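Local coordinates for oxidoreductase, NAD-binding/iron-sulfur cluster-binding protein (PDB 6ZXU), which probably removes halogen atoms reductively from organohalide substrates, using a bound cobalamin and two [4Fe-4S] clusters, at residues T300-A312 and G557-K569. Numbering follows the deposited sequence.
Sequences TTLVVRQEIQRVA and GDKVMFNGYEIWK
Leu302 and Val304 lie beside Glu566 and Gly564 of a two-stranded antiparallel beta hairpin, 560-567, whose type I' turn runs from Phe562 to Tyr565. Backbone bonds on either side of the single Val303–Tyr565 bridge fasten the loop: Glu566 N donates to Leu302 O, and Val304 N lies almost on the extension of the Gly564 C=O, 2.9 Å from the O, although its N-H is bent (150°). Packing is tightest at the turn. A CB on Gly564 would run into Glu307 O and Ile308 CG1, and Ile308 CA rests 3.4 Å from Asn563 O. Asn563, its CG anti to the backbone N (chi1 -171°), grips the backbone of Gln309 twice: OD1 accepts from Gln309 N at 2.8 Å, while ND2 donates in plane to a lone pair of Gln309 O at 2.9 Å. Replacing Asn563 by an alanine is likely to strip Gln309 N and O of these two partners and leave the loop less firmly fixed there. The solvent side is looser: the exposed Gln309 side chain reaches OD1 of Asn563 through a water. Leu302 CD2 makes an apolar contact with Met561 CE at 3.9 Å, and Met561 also packs on Ala716 of helix 713-721. Tyr565 OH hydrogen-bonds to the cobalamin and Lys569 forms a salt bridge with it, so the hairpin contributes directly to the cofactor pocket. Glu566 forms salt bridges with Arg717 through OE1 and with Lys559, also bonded to Gln536, through OE2; OE1 takes Leu302 N on its anti lone pair, 2.8 Å away and nearly straight at 168°.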
loop_
_atom_site.group_PDB
_atom_site.type_symbol
_atom_site.label_atom_id
_atom_site.label_comp_id
_atom_site.label_asym_id
_atom_site.label_seq_id
_atom_site.Cartn_x
_atom_site.Cartn_y
_atom_site.Cartn_z
ATOM N N THR A 300 -8.043 20.695 11.172
ATOM C CA THR A 300 -7.569 21.091 12.504
ATOM C C THR A 300 -6.351 22.035 12.418
ATOM O O THR A 300 -5.856 22.488 13.419
ATOM C CB THR A 300 -7.206 19.875 13.358
ATOM O OG1 THR A 300 -6.166 19.111 12.676
ATOM C CG2 THR A 300 -8.443 18.966 13.574
ATOM N N THR A 301 -5.841 22.249 11.224
ATOM C CA THR A 301 -4.716 23.109 11.023
ATOM C C THR A 301 -5.135 24.157 10.004
ATOM O O THR A 301 -5.980 23.861 9.131
ATOM C CB THR A 301 -3.471 22.312 10.494
ATOM O OG1 THR A 301 -3.833 21.398 9.416
ATOM C CG2 THR A 301 -2.849 21.530 11.590
ATOM N N LEU A 302 -4.532 25.326 10.069
ATOM C CA LEU A 302 -4.935 26.428 9.187
ATOM C C LEU A 302 -4.645 26.211 7.705
ATOM O O LEU A 302 -3.562 25.809 7.334
ATOM C CB LEU A 302 -4.238 27.689 9.644
ATOM C CG LEU A 302 -4.638 29.022 9.045
ATOM C CD1 LEU A 302 -6.113 29.327 9.253
ATOM C CD2 LEU A 302 -3.749 30.063 9.719
ATOM N N VAL A 303 -5.652 26.379 6.862
ATOM C CA VAL A 303 -5.512 26.333 5.396
ATOM C C VAL A 303 -6.058 27.687 4.864
ATOM O O VAL A 303 -7.236 28.049 5.086
ATOM C CB VAL A 303 -6.305 25.159 4.791
ATOM C CG1 VAL A 303 -6.209 25.129 3.267
ATOM C CG2 VAL A 303 -5.815 23.850 5.385
ATOM N N VAL A 304 -5.196 28.439 4.223
ATOM C CA VAL A 304 -5.596 29.767 3.652
ATOM C C VAL A 304 -5.536 29.618 2.138
ATOM O O VAL A 304 -4.511 29.882 1.520
ATOM C CB VAL A 304 -4.634 30.861 4.150
ATOM C CG1 VAL A 304 -5.146 32.246 3.685
ATOM C CG2 VAL A 304 -4.497 30.807 5.678
ATOM N N ARG A 305 -6.660 29.215 1.543
ATOM C CA ARG A 305 -6.670 28.858 0.143
ATOM C C ARG A 305 -6.245 29.994 -0.770
ATOM O O ARG A 305 -5.530 29.770 -1.776
ATOM C CB ARG A 305 -8.035 28.409 -0.276
ATOM C CG ARG A 305 -8.443 27.086 0.311
ATOM C CD ARG A 305 -9.924 26.888 0.117
ATOM N NE ARG A 305 -10.250 25.527 0.373
ATOM C CZ ARG A 305 -10.282 24.997 1.586
ATOM N NH1 ARG A 305 -9.974 25.701 2.680
ATOM N NH2 ARG A 305 -10.557 23.722 1.681
ATOM N N GLN A 306 -6.613 31.240 -0.435
ATOM C CA GLN A 306 -6.216 32.352 -1.301
ATOM C C GLN A 306 -4.729 32.613 -1.283
ATOM O O GLN A 306 -4.236 33.295 -2.160
ATOM C CB GLN A 306 -6.965 33.629 -0.945
ATOM C CG GLN A 306 -8.393 33.553 -1.332
ATOM C CD GLN A 306 -9.113 34.881 -1.022
ATOM O OE1 GLN A 306 -9.572 35.085 0.077
ATOM N NE2 GLN A 306 -9.060 35.769 -1.924
ATOM N N GLU A 307 -3.984 32.037 -0.335
ATOM C CA GLU A 307 -2.555 32.256 -0.275
ATOM C C GLU A 307 -1.719 31.025 -0.737
ATOM O O GLU A 307 -0.508 31.040 -0.626
ATOM C CB GLU A 307 -2.165 32.639 1.120
ATOM C CG GLU A 307 -2.783 33.972 1.545
ATOM C CD GLU A 307 -2.448 34.418 3.013
ATOM O OE1 GLU A 307 -3.203 35.273 3.644
ATOM O OE2 GLU A 307 -1.434 33.885 3.583
ATOM N N ILE A 308 -2.371 29.970 -1.197
ATOM C CA ILE A 308 -1.654 28.775 -1.598
ATOM C C ILE A 308 -1.272 28.887 -3.086
ATOM O O ILE A 308 -2.143 28.864 -3.913
ATOM C CB ILE A 308 -2.485 27.495 -1.364
ATOM C CG1 ILE A 308 -2.814 27.293 0.082
ATOM C CG2 ILE A 308 -1.711 26.313 -1.890
ATOM C CD1 ILE A 308 -3.817 26.185 0.369
ATOM N N GLN A 309 0.003 28.946 -3.391
ATOM C CA GLN A 309 0.441 28.947 -4.773
ATOM C C GLN A 309 0.614 27.533 -5.278
ATOM O O GLN A 309 0.999 26.626 -4.531
ATOM C CB GLN A 309 1.745 29.636 -4.942
ATOM C CG GLN A 309 1.752 31.085 -4.662
ATOM C CD GLN A 309 3.216 31.637 -4.739
ATOM O OE1 GLN A 309 3.697 32.296 -3.821
ATOM N NE2 GLN A 309 3.913 31.340 -5.809
ATOM N N ARG A 310 0.267 27.314 -6.543
ATOM C CA ARG A 310 0.490 26.038 -7.228
ATOM C C ARG A 310 2.006 25.926 -7.627
ATOM O O ARG A 310 2.675 26.916 -7.856
ATOM C CB ARG A 310 -0.463 25.880 -8.419
ATOM C CG ARG A 310 -1.883 25.632 -7.990
ATOM C CD ARG A 310 -2.852 25.723 -9.130
ATOM N NE ARG A 310 -2.613 24.682 -10.122
ATOM C CZ ARG A 310 -3.247 24.587 -11.267
ATOM N NH1 ARG A 310 -4.108 25.503 -11.604
ATOM N NH2 ARG A 310 -2.946 23.652 -12.129
ATOM N N VAL A 311 2.509 24.700 -7.575
ATOM C CA VAL A 311 3.928 24.348 -7.634
ATOM C C VAL A 311 4.162 23.570 -8.935
ATOM O O VAL A 311 3.294 22.722 -9.333
ATOM C CB VAL A 311 4.289 23.409 -6.410
ATOM C CG1 VAL A 311 5.760 23.149 -6.379
ATOM C CG2 VAL A 311 3.822 24.093 -5.122
ATOM N N ALA A 312 5.228 23.870 -9.641
ATOM C CA ALA A 312 5.600 23.074 -10.793
ATOM C C ALA A 312 5.844 21.574 -10.354
ATOM O O ALA A 312 6.403 21.338 -9.286
ATOM C CB ALA A 312 6.873 23.643 -11.441
ATOM N N GLY A 557 10.455 21.211 16.409
ATOM C CA GLY A 557 9.890 22.483 16.842
ATOM C C GLY A 557 8.396 22.639 16.539
ATOM O O GLY A 557 7.678 21.673 16.449
ATOM N N ASP A 558 7.955 23.869 16.458
ATOM C CA ASP A 558 6.573 24.192 16.351
ATOM C C ASP A 558 6.163 24.217 14.869
ATOM O O ASP A 558 7.013 24.287 14.001
ATOM C CB ASP A 558 6.340 25.569 16.956
ATOM C CG ASP A 558 6.471 25.564 18.469
ATOM O OD1 ASP A 558 6.241 24.500 19.122
ATOM O OD2 ASP A 558 6.784 26.671 18.979
ATOM N N LYS A 559 4.873 24.137 14.635
ATOM C CA LYS A 559 4.353 24.285 13.300
ATOM C C LYS A 559 4.660 25.702 12.782
ATOM O O LYS A 559 4.775 26.653 13.545
ATOM C CB LYS A 559 2.869 24.019 13.256
ATOM C CG LYS A 559 2.514 22.545 13.365
ATOM C CD LYS A 559 1.012 22.317 13.489
ATOM C CE LYS A 559 0.600 22.481 14.935
ATOM N NZ LYS A 559 -0.869 22.381 15.054
ATOM N N VAL A 560 4.802 25.827 11.474
ATOM C CA VAL A 560 5.042 27.063 10.768
ATOM C C VAL A 560 4.008 27.202 9.632
ATOM O O VAL A 560 3.319 26.237 9.248
ATOM C CB VAL A 560 6.468 27.152 10.160
ATOM C CG1 VAL A 560 7.520 27.149 11.254
ATOM C CG2 VAL A 560 6.779 26.024 9.180
ATOM N N MET A 561 3.910 28.417 9.112
ATOM C CA MET A 561 3.162 28.626 7.872
ATOM C C MET A 561 4.106 28.348 6.710
ATOM O O MET A 561 5.274 28.743 6.738
ATOM C CB MET A 561 2.645 30.114 7.814
ATOM C CG MET A 561 1.604 30.482 8.854
ATOM S SD MET A 561 0.236 29.330 9.011
ATOM C CE MET A 561 -0.585 29.560 7.443
ATOM N N PHE A 562 3.566 27.725 5.692
ATOM C CA PHE A 562 4.312 27.335 4.504
ATOM C C PHE A 562 3.311 27.389 3.360
ATOM O O PHE A 562 2.353 26.663 3.380
ATOM C CB PHE A 562 4.858 25.867 4.703
ATOM C CG PHE A 562 5.575 25.286 3.519
ATOM C CD1 PHE A 562 4.903 24.551 2.532
ATOM C CD2 PHE A 562 6.928 25.484 3.363
ATOM C CE1 PHE A 562 5.561 24.103 1.441
ATOM C CE2 PHE A 562 7.589 25.035 2.246
ATOM C CZ PHE A 562 6.897 24.309 1.294
ATOM N N ASN A 563 3.554 28.267 2.373
ATOM C CA ASN A 563 2.774 28.364 1.147
ATOM C C ASN A 563 1.311 28.378 1.470
ATOM O O ASN A 563 0.506 27.693 0.826
ATOM C CB ASN A 563 3.091 27.236 0.173
ATOM C CG ASN A 563 2.445 27.434 -1.218
ATOM O OD1 ASN A 563 2.154 28.549 -1.632
ATOM N ND2 ASN A 563 2.267 26.381 -1.914
ATOM N N GLY A 564 0.919 29.211 2.463
ATOM C CA GLY A 564 -0.477 29.368 2.786
ATOM C C GLY A 564 -1.139 28.427 3.739
ATOM O O GLY A 564 -2.329 28.497 3.942
ATOM N N TYR A 565 -0.411 27.447 4.295
ATOM C CA TYR A 565 -0.989 26.512 5.248
ATOM C C TYR A 565 -0.034 26.219 6.387
ATOM O O TYR A 565 1.135 26.302 6.262
ATOM C CB TYR A 565 -1.481 25.207 4.570
ATOM C CG TYR A 565 -0.425 24.551 3.691
ATOM C CD1 TYR A 565 -0.299 24.872 2.356
ATOM C CD2 TYR A 565 0.399 23.648 4.202
ATOM C CE1 TYR A 565 0.686 24.332 1.576
ATOM C CE2 TYR A 565 1.359 23.055 3.450
ATOM C CZ TYR A 565 1.497 23.373 2.137
ATOM O OH TYR A 565 2.464 22.786 1.386
ATOM N N GLU A 566 -0.612 25.788 7.495
ATOM C CA GLU A 566 0.079 25.461 8.717
ATOM C C GLU A 566 0.543 23.970 8.633
ATOM O O GLU A 566 -0.246 23.057 8.319
ATOM C CB GLU A 566 -0.894 25.612 9.893
ATOM C CG GLU A 566 -0.376 25.180 11.254
ATOM C CD GLU A 566 -1.431 25.302 12.383
ATOM O OE1 GLU A 566 -2.675 25.496 12.122
ATOM O OE2 GLU A 566 -0.996 25.119 13.552
ATOM N N ILE A 567 1.793 23.732 8.985
ATOM C CA ILE A 567 2.387 22.423 8.835
ATOM C C ILE A 567 3.637 22.338 9.715
ATOM O O ILE A 567 4.224 23.344 10.072
ATOM C CB ILE A 567 2.711 22.211 7.329
ATOM C CG1 ILE A 567 2.839 20.709 7.053
ATOM C CG2 ILE A 567 3.891 23.040 6.877
ATOM C CD1 ILE A 567 2.654 20.314 5.639
ATOM N N TRP A 568 4.031 21.112 10.067
ATOM C CA TRP A 568 5.378 20.842 10.576
ATOM C C TRP A 568 6.262 20.562 9.345
ATOM O O TRP A 568 6.129 19.510 8.735
ATOM C CB TRP A 568 5.412 19.597 11.477
ATOM C CG TRP A 568 5.040 19.833 12.950
ATOM C CD1 TRP A 568 5.811 20.451 13.882
ATOM C CD2 TRP A 568 3.851 19.442 13.606
ATOM N NE1 TRP A 568 5.166 20.501 15.070
ATOM C CE2 TRP A 568 3.940 19.890 14.932
ATOM C CE3 TRP A 568 2.683 18.828 13.188
ATOM C CZ2 TRP A 568 2.940 19.656 15.886
ATOM C CZ3 TRP A 568 1.712 18.578 14.114
ATOM C CH2 TRP A 568 1.816 19.035 15.449
ATOM N N LYS A 569 7.097 21.476 8.939
ATOM C CA LYS A 569 7.831 21.281 7.690
ATOM C C LYS A 569 9.118 20.549 7.967
ATOM O O LYS A 569 9.984 21.008 8.724
ATOM C CB LYS A 569 8.094 22.622 6.933
ATOM C CG LYS A 569 8.496 22.367 5.472
ATOM C CD LYS A 569 7.244 21.954 4.698
ATOM C CE LYS A 569 7.558 21.132 3.532
ATOM N NZ LYS A 569 6.299 20.661 2.910
HETATM O O HOH W 1 -3.659 23.808 14.558
HETATM O O HOH W 2 -2.816 22.743 7.385
HETATM O O HOH W 3 3.858 31.028 -1.694
#